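Long-range contacts in periplasmic solute binding protein (Candidatus liberibacter, PDB 4CL2), which binds manganese or zinc in the periplasm and probably hands it on for uptake, as a member of solute-binding protein family 9: residues T170-L175 with Y188-N193; N20-L25 with K134-N139. One frame throughout, in Å; residues are numbered along the deposited sequence.

In the fold
From the N terminus, the chain passes strand 6-9 and helix 12-22 and reaches contact 2 at the C-terminal end of that helix. There 20-25 meets 134-139, near the start of helix 133-158. This closes a loop of 108 residues that contains the rest of the four-stranded parallel sheet and helix 111-128. Contact 1 comes later. It closes a loop of 12 residues, mainly helix 176-182, and joins the ends of the parallel strands 167-170 and 185-188. The contacts follow in series and neither nest nor cross. The centres of contacts 1 and 2 lie about 34 Å apart, on opposite sides of the chain's centre. Contact 1 carries a manganese ligand; contact 2 lies away from the site.

Contact 1. Residues T170-L175 with Y188-N193; sequences TSEGCL and YLWPIN. With MN (manganese (II) ion), chain L.
The ring of Tyr-188 has CA of Gly-173 over one face, 3.6 Å from the ring centroid, as a CH-pi contact. The Trp-190 indole takes Ser-171 O over the centre of one face and the backbone N of Glu-172 nearer the rim. At the indole edge, NE1 gives a nearly straight in-plane hydrogen bond to Asn-193 OD1 (2.8 Å, 171°). Both segments run on from neighbouring parallel strands, 167-170 and 185-188, into the metal site of this ZnuA-type binding protein. Ser-171 O accepts from two backbone donors, Leu-189 N and Trp-190 N. Gly-173 is the centre of an inverse gamma turn, and its N donates to Trp-190 O at 2.7 Å. A hydrogen bond from Thr-170 OG1 to Glu-172 O also holds this bend.

Glu-172 has CG anti to its backbone N (chi1 -166°) and an extended chain beyond. Its carboxylate stacks on the Asn-193 amide, with the planes 8° apart. The indole bond to OD1 fixes one end of that amide, and Asn-224 also binds OD1. Second-shell Glu-221 holds the backbone N of Ser-171 and of Glu-172. Water 1 lies 2.6 Å from Glu-172 OE1 and accepts a long bond from Asn-193 ND2. Here His-106 and Asp-247 are the other protein ligands of the manganese ion; His-39, a ligand in other structures of the protein, does not bind it. Glu-172 OE2 binds the metal at 2.3 Å and, on its anti side, accepts a hydrogen bond of 2.8 Å from Asn-193 N, which is tilted out of the carboxylate plane.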
loop_
_atom_site.group_PDB
_atom_site.type_symbol
_atom_site.label_atom_id
_atom_site.label_comp_id
_atom_site.label_asym_id
_atom_site.label_seq_id
_atom_site.Cartn_x
_atom_site.Cartn_y
_atom_site.Cartn_z
ATOM N N THR A 170 -9.766 1.587 11.244
ATOM C CA THR A 170 -8.525 2.328 11.117
ATOM C C THR A 170 -8.872 3.808 11.042
ATOM O O THR A 170 -10.050 4.185 11.110
ATOM C CB THR A 170 -7.727 1.957 9.885
ATOM O OG1 THR A 170 -8.563 2.147 8.758
ATOM C CG2 THR A 170 -7.253 0.526 9.927
ATOM N N SER A 171 -7.841 4.637 10.926
ATOM C CA SER A 171 -8.068 6.081 10.883
ATOM C C SER A 171 -8.278 6.432 9.391
ATOM O O SER A 171 -9.387 6.862 9.030
ATOM C CB SER A 171 -6.840 6.824 11.502
ATOM O OG SER A 171 -6.812 6.522 12.904
ATOM N N GLU A 172 -7.236 6.374 8.614
ATOM C CA GLU A 172 -7.364 6.418 7.150
ATOM C C GLU A 172 -7.987 5.128 6.628
ATOM O O GLU A 172 -7.822 4.072 7.230
ATOM C CB GLU A 172 -5.982 6.572 6.497
ATOM C CG GLU A 172 -6.060 6.959 5.026
ATOM C CD GLU A 172 -4.713 6.894 4.315
ATOM O OE1 GLU A 172 -3.902 6.024 4.593
ATOM O OE2 GLU A 172 -4.470 7.654 3.419
ATOM N N GLY A 173 -8.713 5.203 5.499
ATOM C CA GLY A 173 -9.287 3.955 4.881
ATOM C C GLY A 173 -8.239 3.135 4.162
ATOM O O GLY A 173 -8.353 2.837 2.951
ATOM N N CYS A 174 -7.227 2.702 4.890
ATOM C CA CYS A 174 -6.072 2.070 4.305
ATOM C C CYS A 174 -6.209 0.555 4.159
ATOM O O CYS A 174 -5.340 -0.042 3.575
ATOM C CB CYS A 174 -4.837 2.389 5.169
ATOM S SG CYS A 174 -4.994 1.955 6.900
ATOM N N LEU A 175 -7.223 -0.039 4.766
ATOM C CA LEU A 175 -7.318 -1.529 4.787
ATOM C C LEU A 175 -8.481 -2.038 3.994
ATOM O O LEU A 175 -8.828 -3.252 4.104
ATOM C CB LEU A 175 -7.405 -2.133 6.216
ATOM C CG LEU A 175 -6.203 -1.847 7.113
ATOM C CD1 LEU A 175 -6.378 -2.486 8.484
ATOM C CD2 LEU A 175 -4.866 -2.221 6.499
ATOM N N TYR A 188 -13.628 3.354 8.987
ATOM C CA TYR A 188 -12.509 4.281 9.061
ATOM C C TYR A 188 -13.022 5.687 9.237
ATOM O O TYR A 188 -14.226 5.952 9.089
ATOM C CB TYR A 188 -11.538 4.163 7.887
ATOM C CG TYR A 188 -12.201 4.162 6.546
ATOM C CD1 TYR A 188 -12.556 5.350 5.929
ATOM C CD2 TYR A 188 -12.547 2.951 5.921
ATOM C CE1 TYR A 188 -13.192 5.340 4.684
ATOM C CE2 TYR A 188 -13.199 2.940 4.699
ATOM C CZ TYR A 188 -13.473 4.104 4.075
ATOM O OH TYR A 188 -14.112 4.039 2.857
ATOM N N LEU A 189 -12.092 6.596 9.540
ATOM C CA LEU A 189 -12.444 8.003 9.866
ATOM C C LEU A 189 -12.334 8.978 8.661
ATOM O O LEU A 189 -13.049 9.992 8.625
ATOM C CB LEU A 189 -11.555 8.473 11.033
ATOM C CG LEU A 189 -11.516 7.566 12.251
ATOM C CD1 LEU A 189 -10.706 8.184 13.405
ATOM C CD2 LEU A 189 -12.905 7.285 12.750
ATOM N N TRP A 190 -11.440 8.687 7.729
ATOM C CA TRP A 190 -11.299 9.419 6.451
ATOM C C TRP A 190 -10.721 8.510 5.405
ATOM O O TRP A 190 -9.878 7.677 5.679
ATOM C CB TRP A 190 -10.487 10.748 6.645
ATOM C CG TRP A 190 -9.111 10.518 7.271
ATOM C CD1 TRP A 190 -8.002 10.106 6.630
ATOM C CD2 TRP A 190 -8.754 10.602 8.666
ATOM N NE1 TRP A 190 -6.956 9.995 7.527
ATOM C CE2 TRP A 190 -7.396 10.275 8.774
ATOM C CE3 TRP A 190 -9.437 10.930 9.803
ATOM C CZ2 TRP A 190 -6.734 10.250 9.995
ATOM C CZ3 TRP A 190 -8.756 10.953 11.030
ATOM C CH2 TRP A 190 -7.410 10.622 11.095
ATOM N N PRO A 191 -11.136 8.655 4.126
ATOM C CA PRO A 191 -10.698 7.689 3.067
ATOM C C PRO A 191 -9.187 7.712 2.752
ATOM O O PRO A 191 -8.527 6.658 2.638
ATOM C CB PRO A 191 -11.479 8.177 1.811
ATOM C CG PRO A 191 -12.561 9.060 2.336
ATOM C CD PRO A 191 -12.112 9.657 3.631
ATOM N N ILE A 192 -8.661 8.929 2.632
ATOM C CA ILE A 192 -7.275 9.254 2.281
ATOM C C ILE A 192 -6.731 10.410 3.164
ATOM O O ILE A 192 -7.435 11.339 3.515
ATOM C CB ILE A 192 -7.157 9.618 0.769
ATOM C CG1 ILE A 192 -7.860 8.547 -0.083
ATOM C CG2 ILE A 192 -5.692 9.704 0.335
ATOM C CD1 ILE A 192 -7.890 8.831 -1.582
ATOM N N ASN A 193 -5.478 10.268 3.625
ATOM C CA ASN A 193 -4.805 11.305 4.405
ATOM C C ASN A 193 -4.613 12.556 3.515
ATOM O O ASN A 193 -4.157 12.459 2.343
ATOM C CB ASN A 193 -3.407 10.853 4.918
ATOM C CG ASN A 193 -3.455 9.655 5.863
ATOM O OD1 ASN A 193 -4.355 9.512 6.675
ATOM N ND2 ASN A 193 -2.429 8.804 5.785
HETATM MN MN MN L . -2.760 6.762 2.204
HETATM O O HOH W 1 -2.848 5.811 7.001
#

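Contact 2. Residues N20-L25 with K134-N139; sequences NIAKDL and KKYELN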
loop_
_atom_site.group_PDB
_atom_site.type_symbol
_atom_site.label_atom_id
_atom_site.label_comp_id
_atom_site.label_asym_id
_atom_site.label_seq_id
_atom_site.Cartn_x
_atom_site.Cartn_y
_atom_site.Cartn_z
ATOM N N ASN A 20 13.055 -6.300 -5.775
ATOM C CA ASN A 20 13.073 -7.739 -5.564
ATOM C C ASN A 20 12.894 -8.551 -6.833
ATOM O O ASN A 20 13.332 -9.707 -6.924
ATOM C CB ASN A 20 11.998 -8.117 -4.570
ATOM C CG ASN A 20 12.465 -7.914 -3.165
ATOM O OD1 ASN A 20 13.222 -8.729 -2.604
ATOM N ND2 ASN A 20 12.097 -6.794 -2.595
ATOM N N ILE A 21 12.254 -7.964 -7.839
ATOM C CA ILE A 21 12.086 -8.652 -9.109
ATOM C C ILE A 21 13.320 -8.454 -9.996
ATOM O O ILE A 21 13.725 -9.363 -10.697
ATOM C CB ILE A 21 10.775 -8.223 -9.791
ATOM C CG1 ILE A 21 9.530 -8.527 -8.887
ATOM C CG2 ILE A 21 10.601 -8.851 -11.161
ATOM C CD1 ILE A 21 8.380 -7.618 -9.193
ATOM N N ALA A 22 13.908 -7.256 -9.983
ATOM C CA ALA A 22 14.986 -6.965 -10.898
ATOM C C ALA A 22 16.354 -7.333 -10.358
ATOM O O ALA A 22 17.247 -7.640 -11.124
ATOM C CB ALA A 22 14.957 -5.513 -11.229
ATOM N N LYS A 23 16.526 -7.346 -9.047
ATOM C CA LYS A 23 17.799 -7.668 -8.408
ATOM C C LYS A 23 19.000 -7.075 -9.093
ATOM O O LYS A 23 19.952 -7.780 -9.435
ATOM C CB LYS A 23 17.998 -9.138 -8.306
ATOM C CG LYS A 23 16.967 -9.782 -7.464
ATOM C CD LYS A 23 17.279 -11.246 -7.401
ATOM C CE LYS A 23 16.776 -11.827 -6.104
ATOM N NZ LYS A 23 17.669 -12.967 -5.758
ATOM N N ASP A 24 18.962 -5.796 -9.301
ATOM C CA ASP A 24 20.210 -5.181 -9.920
ATOM C C ASP A 24 20.463 -5.416 -11.418
ATOM O O ASP A 24 21.463 -4.866 -11.952
ATOM C CB ASP A 24 21.507 -5.489 -9.149
ATOM C CG ASP A 24 21.455 -5.049 -7.686
ATOM O OD1 ASP A 24 20.877 -3.986 -7.350
ATOM O OD2 ASP A 24 22.029 -5.768 -6.859
ATOM N N LEU A 25 19.535 -6.083 -12.130
ATOM C CA LEU A 25 19.577 -6.077 -13.573
ATOM C C LEU A 25 19.304 -4.728 -14.183
ATOM O O LEU A 25 19.732 -4.450 -15.267
ATOM C CB LEU A 25 18.608 -7.096 -14.156
ATOM C CG LEU A 25 18.980 -8.529 -13.747
ATOM C CD1 LEU A 25 17.758 -9.391 -14.037
ATOM C CD2 LEU A 25 20.217 -9.040 -14.465
ATOM N N LYS A 134 14.216 -14.571 -18.510
ATOM C CA LYS A 134 14.275 -15.776 -17.655
ATOM C C LYS A 134 14.614 -15.450 -16.210
ATOM O O LYS A 134 14.114 -16.088 -15.245
ATOM C CB LYS A 134 15.271 -16.783 -18.220
ATOM C CG LYS A 134 14.790 -17.299 -19.584
ATOM C CD LYS A 134 15.881 -17.875 -20.502
ATOM C CE LYS A 134 15.335 -18.045 -21.925
ATOM N NZ LYS A 134 16.411 -18.084 -22.941
ATOM N N LYS A 135 15.412 -14.420 -16.040
ATOM C CA LYS A 135 15.749 -13.917 -14.710
ATOM C C LYS A 135 14.598 -13.197 -14.017
ATOM O O LYS A 135 14.320 -13.464 -12.869
ATOM C CB LYS A 135 16.989 -12.992 -14.802
ATOM C CG LYS A 135 18.223 -13.715 -15.304
ATOM C CD LYS A 135 19.458 -12.801 -15.234
ATOM C CE LYS A 135 20.691 -13.621 -15.614
ATOM N NZ LYS A 135 21.977 -12.911 -15.370
ATOM N N TYR A 136 13.880 -12.339 -14.721
ATOM C CA TYR A 136 12.718 -11.697 -14.119
ATOM C C TYR A 136 11.670 -12.758 -13.763
ATOM O O TYR A 136 10.990 -12.626 -12.756
ATOM C CB TYR A 136 12.098 -10.642 -15.036
ATOM C CG TYR A 136 13.034 -9.504 -15.359
ATOM C CD1 TYR A 136 13.624 -8.744 -14.339
ATOM C CD2 TYR A 136 13.316 -9.165 -16.658
ATOM C CE1 TYR A 136 14.502 -7.714 -14.648
ATOM C CE2 TYR A 136 14.149 -8.109 -16.937
ATOM C CZ TYR A 136 14.736 -7.401 -15.925
ATOM O OH TYR A 136 15.644 -6.363 -16.164
ATOM N N GLU A 137 11.558 -13.780 -14.595
ATOM C CA GLU A 137 10.567 -14.865 -14.372
ATOM C C GLU A 137 10.889 -15.584 -13.065
ATOM O O GLU A 137 10.007 -15.787 -12.205
ATOM C CB GLU A 137 10.512 -15.817 -15.568
ATOM C CG GLU A 137 9.268 -16.731 -15.576
ATOM C CD GLU A 137 8.044 -16.020 -16.128
ATOM O OE1 GLU A 137 8.016 -15.783 -17.371
ATOM O OE2 GLU A 137 7.152 -15.706 -15.324
ATOM N N LEU A 138 12.137 -16.004 -12.923
ATOM C CA LEU A 138 12.544 -16.707 -11.714
ATOM C C LEU A 138 12.397 -15.827 -10.498
ATOM O O LEU A 138 11.852 -16.218 -9.440
ATOM C CB LEU A 138 13.964 -17.251 -11.886
ATOM C CG LEU A 138 14.629 -17.630 -10.529
ATOM C CD1 LEU A 138 14.029 -18.928 -10.096
ATOM C CD2 LEU A 138 16.143 -17.737 -10.726
ATOM N N ASN A 139 12.871 -14.578 -10.617
ATOM C CA ASN A 139 12.856 -13.661 -9.480
ATOM C C ASN A 139 11.454 -13.342 -9.004
ATOM O O ASN A 139 11.202 -13.266 -7.789
ATOM C CB ASN A 139 13.582 -12.349 -9.795
ATOM C CG ASN A 139 15.069 -12.528 -10.076
ATOM O OD1 ASN A 139 15.672 -13.561 -9.742
ATOM N ND2 ASN A 139 15.705 -11.488 -10.677
HETATM O O HOH W 2 13.208 -12.366 -6.058
#
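Asn-139 ND2 donates to Ile-21 O at 2.9 Å, with an angle of 153° at the hydrogen. The acceptor lies close to the amide plane, while the donor sits above the plane of the Ile-21 carbonyl. CD of Lys-23 also packs on this amide, 3.6 Å from Asn-139 ND2. The Tyr-136 ring turns its edge to Ile-21 O and to CA of Ala-22, both in the ring plane. Leu-25 and Tyr-136 meet tip to tip, with Leu-25 CD1 3.7 Å from Tyr-136 CE1. Leu-25 CD1 also rests on CB of Lys-135, and its CD2 on CD of the same lysine.

This is the C-terminal end of helix 12-22 packed against the first turns of helix 133-158. Lys-23 leaves the helix with positive phi (41°) as the second residue of a type I' beta turn from Ala-22 to Leu-25. Leu-25 N closes that turn on Ala-22 O, and CB of Leu-25 points toward helix 133-158. Water 2 donates to both Asn-20 O and Asn-139 O. Further out, Asp-129 OD2 is hydrogen-bonded to Tyr-136 OH. Leu-125 of helix 111-128 touches both Ile-21 and Tyr-136.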